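Local coordinates for cytidine deaminase (Mycobacterium tuberculosis, PDB 4WIG), which catalyses the zinc-dependent hydrolytic deamination of cytidine and 2'-deoxycytidine to uridine and 2'-deoxyuridine, and works as a homotetramer, at the interface of chains A and B. Sequence-based numbering; all coordinates share one arbitrary frame. Chains: chain A/B, Cytidine deaminase.

Contact 1: the interface of chains A and B. Residues chain A 19, 42-44; chain B 66-67.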
# COMPACT_ATOMS: atom_id res chain seq x y z
N GLY A 19 -9.67 -15.76 -12.18
CA GLY A 19 -8.72 -16.14 -11.15
C GLY A 19 -8.75 -15.31 -9.87
O GLY A 19 -8.10 -15.69 -8.88
N THR A 42 -0.81 -11.12 -17.75
CA THR A 42 -2.12 -10.94 -17.12
C THR A 42 -2.01 -10.84 -15.60
O THR A 42 -1.00 -11.18 -15.00
CB THR A 42 -3.11 -12.06 -17.48
OG1 THR A 42 -2.64 -13.31 -16.96
CG2 THR A 42 -3.33 -12.18 -18.96
N GLY A 43 -3.08 -10.35 -14.99
CA GLY A 43 -3.15 -10.19 -13.56
C GLY A 43 -4.58 -10.14 -13.11
O GLY A 43 -5.48 -9.77 -13.87
N CYS A 44 -4.81 -10.52 -11.85
CA CYS A 44 -6.11 -10.39 -11.24
C CYS A 44 -5.96 -9.82 -9.85
O CYS A 44 -4.87 -9.88 -9.25
CB CYS A 44 -6.84 -11.73 -11.20
SG CYS A 44 -6.02 -13.04 -10.27
N HIS B 66 -2.50 -16.74 -8.16
CA HIS B 66 -3.86 -16.62 -8.67
C HIS B 66 -3.97 -16.32 -10.16
O HIS B 66 -5.08 -16.28 -10.70
CB HIS B 66 -4.65 -15.61 -7.82
CG HIS B 66 -4.79 -16.05 -6.40
ND1 HIS B 66 -5.55 -17.15 -6.04
CD2 HIS B 66 -4.21 -15.60 -5.26
CE1 HIS B 66 -5.47 -17.32 -4.73
NE2 HIS B 66 -4.66 -16.40 -4.24
N SER B 67 -2.83 -16.16 -10.84
CA SER B 67 -2.80 -16.10 -12.30
C SER B 67 -2.56 -17.46 -12.93
O SER B 67 -2.66 -17.60 -14.13
CB SER B 67 -1.72 -15.13 -12.80
OG SER B 67 -1.99 -13.81 -12.38
O HOH W 1 -2.79 -11.92 -10.08
O HOH W 2 -3.87 -13.34 -14.32
O HOH W 3 -6.91 -18.15 -8.35
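B:Ser67 faces the strand backbone of A:Thr42 and A:Gly43 without bonding to it directly: its hydroxyl OG stays 3.8 Å from the carbonyl O of A:Thr42. Waters bridge the two sides. OG lies anti to its own carbonyl carbon (chi1 -64°), which points it at chain A, where it meets two waters. Water 2, 2.7 Å from B:Ser67 OG, passes the link to the side-chain hydroxyl OG1 of A:Thr42. Water 1 joins the same OG to the backbone N and O of A:Cys44, and its bond from A:Cys44 N is nearly straight (169° at H). B:His66, the next residue back along the chain, touches A:Cys44 through its carbonyl O and CB: the thiol SG of A:Cys44 lies 3.4 Å from B:His66 O and 3.8 Å from B:His66 CB. The imidazole turns away from the thiol, and B:His66 ND1 reaches water 3 (2.9 Å), which lies in the ring plane at the edge. That water also meets the carbonyl O of A:Gly19 at 2.8 Å and so bridges the ring to the A:Gly19 loop. The polar links here thus run through water. The patch sets the C-terminal end of helix 57-67 of chain B against strand 40-44 and the A:Gly19 loop of chain A.

Contact 2: the interface of chains A and B. Residues chain A 62, 66, 95, 98-99; chain B 21, 46-47, 55.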
# COMPACT_ATOMS: atom_id res chain seq x y z
N VAL A 62 2.06 -5.93 -13.67
CA VAL A 62 3.41 -5.41 -13.57
C VAL A 62 4.33 -6.43 -12.90
O VAL A 62 5.46 -6.59 -13.33
CB VAL A 62 3.42 -4.06 -12.82
CG1 VAL A 62 4.84 -3.67 -12.40
CG2 VAL A 62 2.79 -3.00 -13.70
N HIS A 66 7.70 -8.36 -14.92
CA HIS A 66 9.07 -8.50 -14.45
C HIS A 66 9.46 -9.91 -14.04
O HIS A 66 10.63 -10.18 -13.79
CB HIS A 66 9.37 -7.46 -13.38
CG HIS A 66 9.40 -6.08 -13.95
ND1 HIS A 66 10.33 -5.70 -14.89
CD2 HIS A 66 8.55 -5.04 -13.82
CE1 HIS A 66 10.09 -4.46 -15.27
NE2 HIS A 66 9.01 -4.03 -14.63
N VAL A 95 1.62 3.23 -10.92
CA VAL A 95 2.42 2.03 -11.13
C VAL A 95 2.60 1.74 -12.63
O VAL A 95 3.72 1.50 -13.09
CB VAL A 95 1.83 0.81 -10.39
CG1 VAL A 95 2.57 -0.47 -10.76
CG2 VAL A 95 1.90 1.02 -8.88
N GLU A 98 5.18 3.93 -14.62
CA GLU A 98 6.58 3.53 -14.44
C GLU A 98 7.03 2.55 -15.52
O GLU A 98 8.22 2.51 -15.87
CB GLU A 98 6.72 2.87 -13.07
CG GLU A 98 8.14 2.56 -12.63
CD GLU A 98 8.88 3.77 -12.09
OE1 GLU A 98 10.09 3.87 -12.35
OE2 GLU A 98 8.26 4.62 -11.41
N HIS A 99 6.10 1.75 -16.03
CA HIS A 99 6.43 0.64 -16.92
C HIS A 99 5.97 0.79 -18.36
O HIS A 99 6.40 0.03 -19.22
CB HIS A 99 5.90 -0.64 -16.29
CG HIS A 99 6.53 -0.88 -14.95
ND1 HIS A 99 5.90 -0.59 -13.76
CD2 HIS A 99 7.79 -1.23 -14.64
CE1 HIS A 99 6.74 -0.81 -12.77
NE2 HIS A 99 7.89 -1.22 -13.27
N TYR B 21 12.91 -5.06 -10.62
CA TYR B 21 12.95 -3.69 -11.12
C TYR B 21 13.26 -2.77 -9.95
O TYR B 21 12.36 -2.37 -9.22
CB TYR B 21 11.60 -3.32 -11.76
CG TYR B 21 11.52 -1.91 -12.30
CD1 TYR B 21 11.96 -1.61 -13.60
CD2 TYR B 21 11.01 -0.87 -11.53
CE1 TYR B 21 11.89 -0.32 -14.09
CE2 TYR B 21 10.94 0.42 -12.02
CZ TYR B 21 11.38 0.69 -13.30
OH TYR B 21 11.30 1.98 -13.78
N VAL B 46 9.35 -4.68 -7.26
CA VAL B 46 9.17 -3.68 -8.30
C VAL B 46 9.06 -2.32 -7.66
O VAL B 46 8.01 -1.95 -7.10
CB VAL B 46 7.94 -3.96 -9.16
CG1 VAL B 46 7.85 -2.93 -10.29
CG2 VAL B 46 7.97 -5.37 -9.71
N ASP B 47 10.17 -1.58 -7.69
CA ASP B 47 10.19 -0.17 -7.30
C ASP B 47 9.16 0.67 -8.03
O ASP B 47 8.87 0.42 -9.20
CB ASP B 47 11.52 0.49 -7.69
CG ASP B 47 12.66 0.21 -6.73
OD1 ASP B 47 12.51 -0.56 -5.76
OD2 ASP B 47 13.75 0.77 -6.97
N LEU B 55 6.11 -2.77 -5.03
CA LEU B 55 5.54 -4.10 -4.88
C LEU B 55 6.62 -5.05 -4.35
O LEU B 55 7.75 -5.07 -4.87
CB LEU B 55 4.98 -4.59 -6.23
CG LEU B 55 3.83 -3.74 -6.83
CD1 LEU B 55 3.78 -3.83 -8.33
CD2 LEU B 55 2.47 -4.14 -6.26
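A:Val62 and B:Val46 meet methyl to methyl at the apolar centre, CG1 to CG1 at 3.7 Å. Both methyls are anti to their backbone N (166° and -177°), so each valine extends this branch toward the other chain. A:Val95 and B:Leu55 border this core more loosely. B:Val46 CG1 also presses on the imidazole of A:His99, 3.4 Å from its CE1. Within chain A, A:Val62 CG1 and A:Glu98 CG lie over opposite faces of that imidazole, toward its rim, and A:His99 ND1 gives a bent hydrogen bond to the carbonyl O of A:Val95 (3.1 Å), which further limits the ring's rotation. The other nitrogen, A:His99 NE2, points at the middle of the B:Tyr21 ring, 3.5 Å above its plane; the A:His99 and B:Tyr21 rings stand edge to face, 64° apart. B:Tyr21 places its CB over the centre of the A:His66 ring at 3.9 Å in a CH-pi contact. At the polar rim the phenol B:Tyr21 OH donates to the anti lone pair of the carboxylate A:Glu98 OE1 at 2.7 Å, while A:Glu98 CG lies near CE2 but out of the ring plane, on the side of A:His99. Helices 57-67 and 90-100 of chain A here receive loop residues of chain B, among them B:Val46 and the engineered B:Asp47 of the inferred substrate-binding segment, a link that may couple the subunit contact to the partner's substrate pocket.

Contact 3: the interface of chains A and B. Residues chain A 98, 124-125, 128; chain B 21, 24, 49.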
# COMPACT_ATOMS: atom_id res chain seq x y z
N GLU A 98 5.18 3.93 -14.62
CA GLU A 98 6.58 3.53 -14.44
C GLU A 98 7.03 2.55 -15.52
O GLU A 98 8.22 2.51 -15.87
CB GLU A 98 6.72 2.87 -13.07
CG GLU A 98 8.14 2.56 -12.63
CD GLU A 98 8.88 3.77 -12.09
OE1 GLU A 98 10.09 3.87 -12.35
OE2 GLU A 98 8.26 4.62 -11.41
N GLY A 124 6.91 12.28 -10.62
CA GLY A 124 7.94 11.46 -11.26
C GLY A 124 9.38 11.79 -10.92
O GLY A 124 9.66 12.51 -9.97
N LEU A 125 10.29 11.24 -11.73
CA LEU A 125 11.73 11.30 -11.45
C LEU A 125 12.24 12.73 -11.24
O LEU A 125 13.11 12.96 -10.40
CB LEU A 125 12.53 10.66 -12.59
CG LEU A 125 13.59 9.60 -12.26
CD1 LEU A 125 14.20 9.71 -10.86
CD2 LEU A 125 13.02 8.21 -12.49
N LEU A 128 12.19 13.98 -7.58
CA LEU A 128 13.10 13.41 -6.58
C LEU A 128 14.44 14.16 -6.52
O LEU A 128 14.88 14.73 -7.51
CB LEU A 128 13.35 11.93 -6.87
CG LEU A 128 12.13 11.01 -6.83
CD1 LEU A 128 12.57 9.57 -7.03
CD2 LEU A 128 11.36 11.16 -5.53
N TYR B 21 12.91 -5.06 -10.62
CA TYR B 21 12.95 -3.69 -11.12
C TYR B 21 13.26 -2.77 -9.95
O TYR B 21 12.36 -2.37 -9.22
CB TYR B 21 11.60 -3.32 -11.76
CG TYR B 21 11.52 -1.91 -12.30
CD1 TYR B 21 11.96 -1.61 -13.60
CD2 TYR B 21 11.01 -0.87 -11.53
CE1 TYR B 21 11.89 -0.32 -14.09
CE2 TYR B 21 10.94 0.42 -12.02
CZ TYR B 21 11.38 0.69 -13.30
OH TYR B 21 11.30 1.98 -13.78
N TYR B 24 15.61 2.59 -8.11
CA TYR B 24 15.69 3.57 -7.01
C TYR B 24 16.25 2.95 -5.74
O TYR B 24 17.16 3.51 -5.12
CB TYR B 24 14.33 4.22 -6.75
CG TYR B 24 13.64 4.59 -8.04
CD1 TYR B 24 12.38 4.08 -8.36
CD2 TYR B 24 14.29 5.37 -8.99
CE1 TYR B 24 11.77 4.38 -9.56
CE2 TYR B 24 13.69 5.68 -10.19
CZ TYR B 24 12.43 5.18 -10.47
OH TYR B 24 11.84 5.49 -11.68
N VAL B 49 8.52 5.16 -8.44
CA VAL B 49 9.06 6.49 -8.13
C VAL B 49 8.40 7.10 -6.88
O VAL B 49 9.04 7.85 -6.14
CB VAL B 49 8.95 7.44 -9.34
CG1 VAL B 49 7.50 7.73 -9.70
CG2 VAL B 49 9.72 8.73 -9.09
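B:Tyr24 and A:Glu98 reach toward each other tip to tip, and hydrogen bonds to the glutamate carboxylate form the polar half of this contact. The phenol OH of B:Tyr24 donates to A:Glu98 OE1 at 2.5 Å through the syn lone pair of that oxygen; B:Tyr21 already holds the anti side, so two phenols clamp one oxygen. The carboxylate plane of A:Glu98 stands 81° from the B:Tyr24 ring. A:Glu98 OE2 takes the backbone N-H of B:Val49, with N at 3.0 Å, from above the carboxylate plane, 48° out of it. The bend at chi2 (79°) turns the carboxylate toward these donors. Such donors would be expected to favour the charged carboxylate. The apolar half is built by the C-terminal segment of chain A. A:Leu125 points its CD2 methyl at the phenol end of B:Tyr24, 3.5 Å from CE2. B:Val49 turns its CG2 branch to the corner formed by A:Gly124 and A:Leu128. On one side of that corner B:Val49 CG2 lies 3.6 Å from the carbonyl carbon C of A:Gly124. On the other, A:Leu128 crosses B:Val49 obliquely, with its CD1 methyl 3.6 Å from the same CG2.

The contacts run along one two-fold symmetric interface, each with a twin where the chains exchange roles. Between C-alpha centres, contact 2 lies about 16 Å from contact 1 and 10 Å from contact 3; contacts 1 and 3 are about 25 Å apart. Contacts 2 and 3 share B:Tyr21 and, through A:Glu98, helix 90-100. Helix 57-67 serves contacts 1 and 2, position 66 acting from chain B, then chain A. The centres of contacts 1 and 2 are about 9 and 8 Å from the presumed proton donor A:Glu58, so chain pairing may help shape the pocket; the structure alone does not show this.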